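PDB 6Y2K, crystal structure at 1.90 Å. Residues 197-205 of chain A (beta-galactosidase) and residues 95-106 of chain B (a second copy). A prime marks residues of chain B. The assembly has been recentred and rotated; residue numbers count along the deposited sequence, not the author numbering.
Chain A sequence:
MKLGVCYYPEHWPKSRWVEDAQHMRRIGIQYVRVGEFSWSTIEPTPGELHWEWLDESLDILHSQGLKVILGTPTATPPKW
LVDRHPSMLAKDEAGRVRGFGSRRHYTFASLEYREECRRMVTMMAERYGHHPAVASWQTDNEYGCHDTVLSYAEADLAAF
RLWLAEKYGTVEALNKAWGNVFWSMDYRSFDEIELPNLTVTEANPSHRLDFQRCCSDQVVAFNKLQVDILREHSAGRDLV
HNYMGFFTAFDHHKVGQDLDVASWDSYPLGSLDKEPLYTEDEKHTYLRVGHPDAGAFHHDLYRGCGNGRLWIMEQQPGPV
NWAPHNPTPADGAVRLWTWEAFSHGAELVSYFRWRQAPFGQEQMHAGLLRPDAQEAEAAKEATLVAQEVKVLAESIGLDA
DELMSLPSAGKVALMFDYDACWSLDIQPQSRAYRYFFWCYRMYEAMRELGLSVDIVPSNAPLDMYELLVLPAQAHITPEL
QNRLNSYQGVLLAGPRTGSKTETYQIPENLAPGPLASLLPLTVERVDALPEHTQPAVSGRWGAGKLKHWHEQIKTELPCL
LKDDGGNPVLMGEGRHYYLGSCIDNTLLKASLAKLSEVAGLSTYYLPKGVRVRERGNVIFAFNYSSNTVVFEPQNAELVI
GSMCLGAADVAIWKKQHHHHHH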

# COMPACT_ATOMS: atom_id res chain seq x y z
N ASN A 197 -1.06 44.40 -9.84
CA ASN A 197 -1.19 43.25 -10.75
C ASN A 197 -0.34 43.45 -12.01
O ASN A 197 0.14 44.55 -12.29
CB ASN A 197 -2.65 43.00 -11.13
CG ASN A 197 -3.23 44.10 -11.99
OD1 ASN A 197 -2.95 45.28 -11.77
ND2 ASN A 197 -4.04 43.71 -12.99
N LEU A 198 -0.15 42.37 -12.76
CA LEU A 198 0.57 42.41 -14.05
C LEU A 198 1.99 43.01 -13.97
O LEU A 198 2.47 43.62 -14.92
CB LEU A 198 -0.28 43.13 -15.11
CG LEU A 198 -1.62 42.45 -15.44
CD1 LEU A 198 -2.41 43.31 -16.41
CD2 LEU A 198 -1.40 41.06 -16.02
N THR A 199 2.65 42.82 -12.83
CA THR A 199 4.05 43.18 -12.68
C THR A 199 4.89 42.02 -13.23
O THR A 199 4.39 40.91 -13.38
CB THR A 199 4.39 43.42 -11.20
OG1 THR A 199 3.96 42.31 -10.42
CG2 THR A 199 3.71 44.67 -10.69
N VAL A 200 6.16 42.28 -13.53
CA VAL A 200 7.06 41.23 -14.04
C VAL A 200 7.06 40.02 -13.09
O VAL A 200 6.90 38.87 -13.51
CB VAL A 200 8.52 41.74 -14.22
CG1 VAL A 200 9.48 40.61 -14.54
CG2 VAL A 200 8.59 42.81 -15.30
N THR A 201 7.29 40.31 -11.82
CA THR A 201 7.32 39.30 -10.76
C THR A 201 6.71 39.91 -9.49
O THR A 201 5.98 40.90 -9.58
CB THR A 201 8.76 38.75 -10.56
OG1 THR A 201 8.73 37.66 -9.64
CG2 THR A 201 9.71 39.82 -10.05
N GLU A 202 6.99 39.32 -8.33
CA GLU A 202 6.38 39.74 -7.05
C GLU A 202 6.44 41.25 -6.78
O GLU A 202 7.52 41.84 -6.74
CB GLU A 202 7.02 39.00 -5.88
CG GLU A 202 6.26 39.16 -4.57
CD GLU A 202 6.93 38.51 -3.37
OE1 GLU A 202 8.12 38.10 -3.46
OE2 GLU A 202 6.25 38.43 -2.32
N ALA A 203 5.27 41.85 -6.54
CA ALA A 203 5.16 43.26 -6.14
C ALA A 203 5.55 43.42 -4.67
O ALA A 203 5.57 42.44 -3.91
CB ALA A 203 3.74 43.79 -6.38
N ASN A 204 5.85 44.64 -4.26
CA ASN A 204 6.25 44.92 -2.88
C ASN A 204 5.10 44.48 -1.96
O ASN A 204 3.96 44.85 -2.21
CB ASN A 204 6.52 46.42 -2.71
CG ASN A 204 7.14 46.78 -1.36
OD1 ASN A 204 7.07 46.02 -0.39
ND2 ASN A 204 7.74 47.97 -1.29
N PRO A 205 5.39 43.67 -0.91
CA PRO A 205 4.30 43.32 -0.01
C PRO A 205 3.59 44.52 0.66
O PRO A 205 2.40 44.42 0.98
CB PRO A 205 4.97 42.41 1.04
CG PRO A 205 6.44 42.67 0.90
CD PRO A 205 6.63 42.95 -0.56
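Chain B (95-106) GRVRGFGSRRHY

Two irregular loops can pack closely without forming a sheet, provided that a few backbone groups find partners and the remaining surface is filled by side chains. The contact between these two copies of beta-galactosidase, which buries 624 Å² in total, is a good example. Neither stretch contains a regular strand; a single beta bridge of parallel pattern pairs Thr199 with Gly99′ (CA to CA 4.3 Å), and the two chains run in roughly the same direction.

Chain B enters at Gly95′, whose phi of 89° suits glycine and which touches nothing opposite. Arg96′ then directs its CB toward chain A, 4.0 Å from Leu198 CD2, and this same methyl lies over one face of the guanidinium. Past Val97′, the extended backbone of Arg98′ (-99/102) sends its side chain to Val200: NH2 donates to Val200 O at 2.9 Å, while Val200 CG1 covers one face of the guanidinium. Arg98′ NE also donates to a water, 2.9 Å away, that also lies 2.8 Å from Thr199 O.

The bridge follows. Gly99′ N donates to Leu198 O at 2.8 Å, and Gly99′ O receives a weak bond from Val200 N at 3.3 Å. The side chain of Phe100′ points away, while its backbone O lies 3.4 Å from Thr199 CG2. Gly101′ adopts a positive phi of 127°, and an ideal CB here would stand only 3.0 Å from Thr199 CG2; a second water joins Gly101′ O (2.7 Å) to Asn204 N (2.9 Å).

Ser102′ turns toward chain A, and its OG accepts from Thr201 N at 2.9 Å. Beyond it Arg103′ points away, but its backbone remains close, with O 3.2 Å from Val200 CB. Val200 CG2 reaches further, to 3.7 Å from Arg104′ O and 3.5 Å from His105′ CA. Tyr106′ points away, and contact ends.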

# COMPACT_ATOMS: atom_id res chain seq x y z
N GLY B 95 0.07 38.01 -23.95
CA GLY B 95 -0.16 39.32 -24.54
C GLY B 95 -0.31 40.49 -23.59
O GLY B 95 -0.61 41.59 -24.04
N ARG B 96 -0.09 40.29 -22.29
CA ARG B 96 -0.23 41.36 -21.28
C ARG B 96 1.09 42.05 -20.98
O ARG B 96 2.14 41.42 -20.92
CB ARG B 96 -0.78 40.83 -19.97
CG ARG B 96 -2.17 40.23 -20.08
CD ARG B 96 -2.15 38.72 -20.05
NE ARG B 96 -2.64 38.19 -18.78
CZ ARG B 96 -1.96 37.43 -17.91
NH1 ARG B 96 -2.56 37.04 -16.80
NH2 ARG B 96 -0.71 37.05 -18.14
N VAL B 97 1.02 43.36 -20.73
CA VAL B 97 2.20 44.15 -20.42
C VAL B 97 2.77 43.67 -19.07
O VAL B 97 2.01 43.36 -18.14
CB VAL B 97 1.89 45.66 -20.39
CG1 VAL B 97 3.10 46.47 -19.90
CG2 VAL B 97 1.46 46.14 -21.77
N ARG B 98 4.10 43.58 -19.01
CA ARG B 98 4.80 43.21 -17.78
C ARG B 98 5.30 44.50 -17.14
O ARG B 98 6.31 45.08 -17.58
CB ARG B 98 5.96 42.26 -18.09
CG ARG B 98 5.54 41.06 -18.91
CD ARG B 98 6.59 39.97 -18.90
NE ARG B 98 6.64 39.26 -17.62
CZ ARG B 98 7.48 38.27 -17.33
NH1 ARG B 98 8.36 37.84 -18.24
NH2 ARG B 98 7.44 37.69 -16.13
N GLY B 99 4.58 44.96 -16.11
CA GLY B 99 4.73 46.32 -15.61
C GLY B 99 5.78 46.53 -14.53
O GLY B 99 6.32 45.58 -13.96
N PHE B 100 6.05 47.81 -14.28
CA PHE B 100 6.78 48.29 -13.11
C PHE B 100 6.13 47.84 -11.79
O PHE B 100 4.91 47.63 -11.72
CB PHE B 100 6.84 49.82 -13.15
CG PHE B 100 7.75 50.44 -12.12
CD1 PHE B 100 9.10 50.67 -12.40
CD2 PHE B 100 7.26 50.82 -10.88
CE1 PHE B 100 9.94 51.24 -11.45
CE2 PHE B 100 8.10 51.38 -9.92
CZ PHE B 100 9.43 51.60 -10.21
N GLY B 101 6.97 47.74 -10.75
CA GLY B 101 6.55 47.38 -9.40
C GLY B 101 7.32 46.22 -8.78
O GLY B 101 7.14 45.92 -7.59
N SER B 102 8.15 45.55 -9.61
CA SER B 102 9.03 44.48 -9.18
C SER B 102 10.42 44.78 -9.78
O SER B 102 11.00 45.84 -9.47
CB SER B 102 8.45 43.10 -9.57
OG SER B 102 8.37 42.91 -10.98
N ARG B 103 10.95 43.89 -10.62
CA ARG B 103 12.23 44.13 -11.30
C ARG B 103 12.21 43.52 -12.69
O ARG B 103 11.29 42.77 -13.02
CB ARG B 103 13.41 43.57 -10.48
CG ARG B 103 13.34 42.07 -10.16
CD ARG B 103 14.61 41.59 -9.48
NE ARG B 103 14.53 40.19 -9.07
CZ ARG B 103 15.41 39.56 -8.28
NH1 ARG B 103 16.47 40.19 -7.77
NH2 ARG B 103 15.21 38.28 -7.99
N ARG B 104 13.22 43.86 -13.49
CA ARG B 104 13.42 43.34 -14.85
C ARG B 104 12.30 43.72 -15.84
O ARG B 104 12.00 42.99 -16.79
CB ARG B 104 13.66 41.81 -14.83
CG ARG B 104 14.92 41.38 -14.08
CD ARG B 104 15.51 40.10 -14.68
NE ARG B 104 15.70 40.34 -16.10
CZ ARG B 104 16.70 41.05 -16.61
NH1 ARG B 104 17.69 41.52 -15.85
NH2 ARG B 104 16.73 41.26 -17.91
N HIS B 105 11.75 44.92 -15.64
CA HIS B 105 10.64 45.46 -16.46
C HIS B 105 11.16 46.16 -17.73
O HIS B 105 11.06 47.37 -17.89
CB HIS B 105 9.75 46.41 -15.63
CG HIS B 105 10.50 47.22 -14.63
ND1 HIS B 105 10.72 46.79 -13.34
CD2 HIS B 105 11.15 48.41 -14.74
CE1 HIS B 105 11.43 47.68 -12.69
NE2 HIS B 105 11.71 48.68 -13.51
N TYR B 106 11.71 45.36 -18.63
CA TYR B 106 12.05 45.80 -19.98
C TYR B 106 12.17 44.60 -20.90
O TYR B 106 12.46 43.48 -20.45
CB TYR B 106 13.36 46.61 -20.00
CG TYR B 106 14.62 45.85 -19.60
CD1 TYR B 106 15.36 45.13 -20.54
CD2 TYR B 106 15.09 45.88 -18.28
CE1 TYR B 106 16.52 44.45 -20.19
CE2 TYR B 106 16.24 45.19 -17.92
CZ TYR B 106 16.96 44.48 -18.87
OH TYR B 106 18.11 43.82 -18.51
O HOH W 1 4.43 39.61 -15.82
O HOH W 2 5.49 47.11 -5.83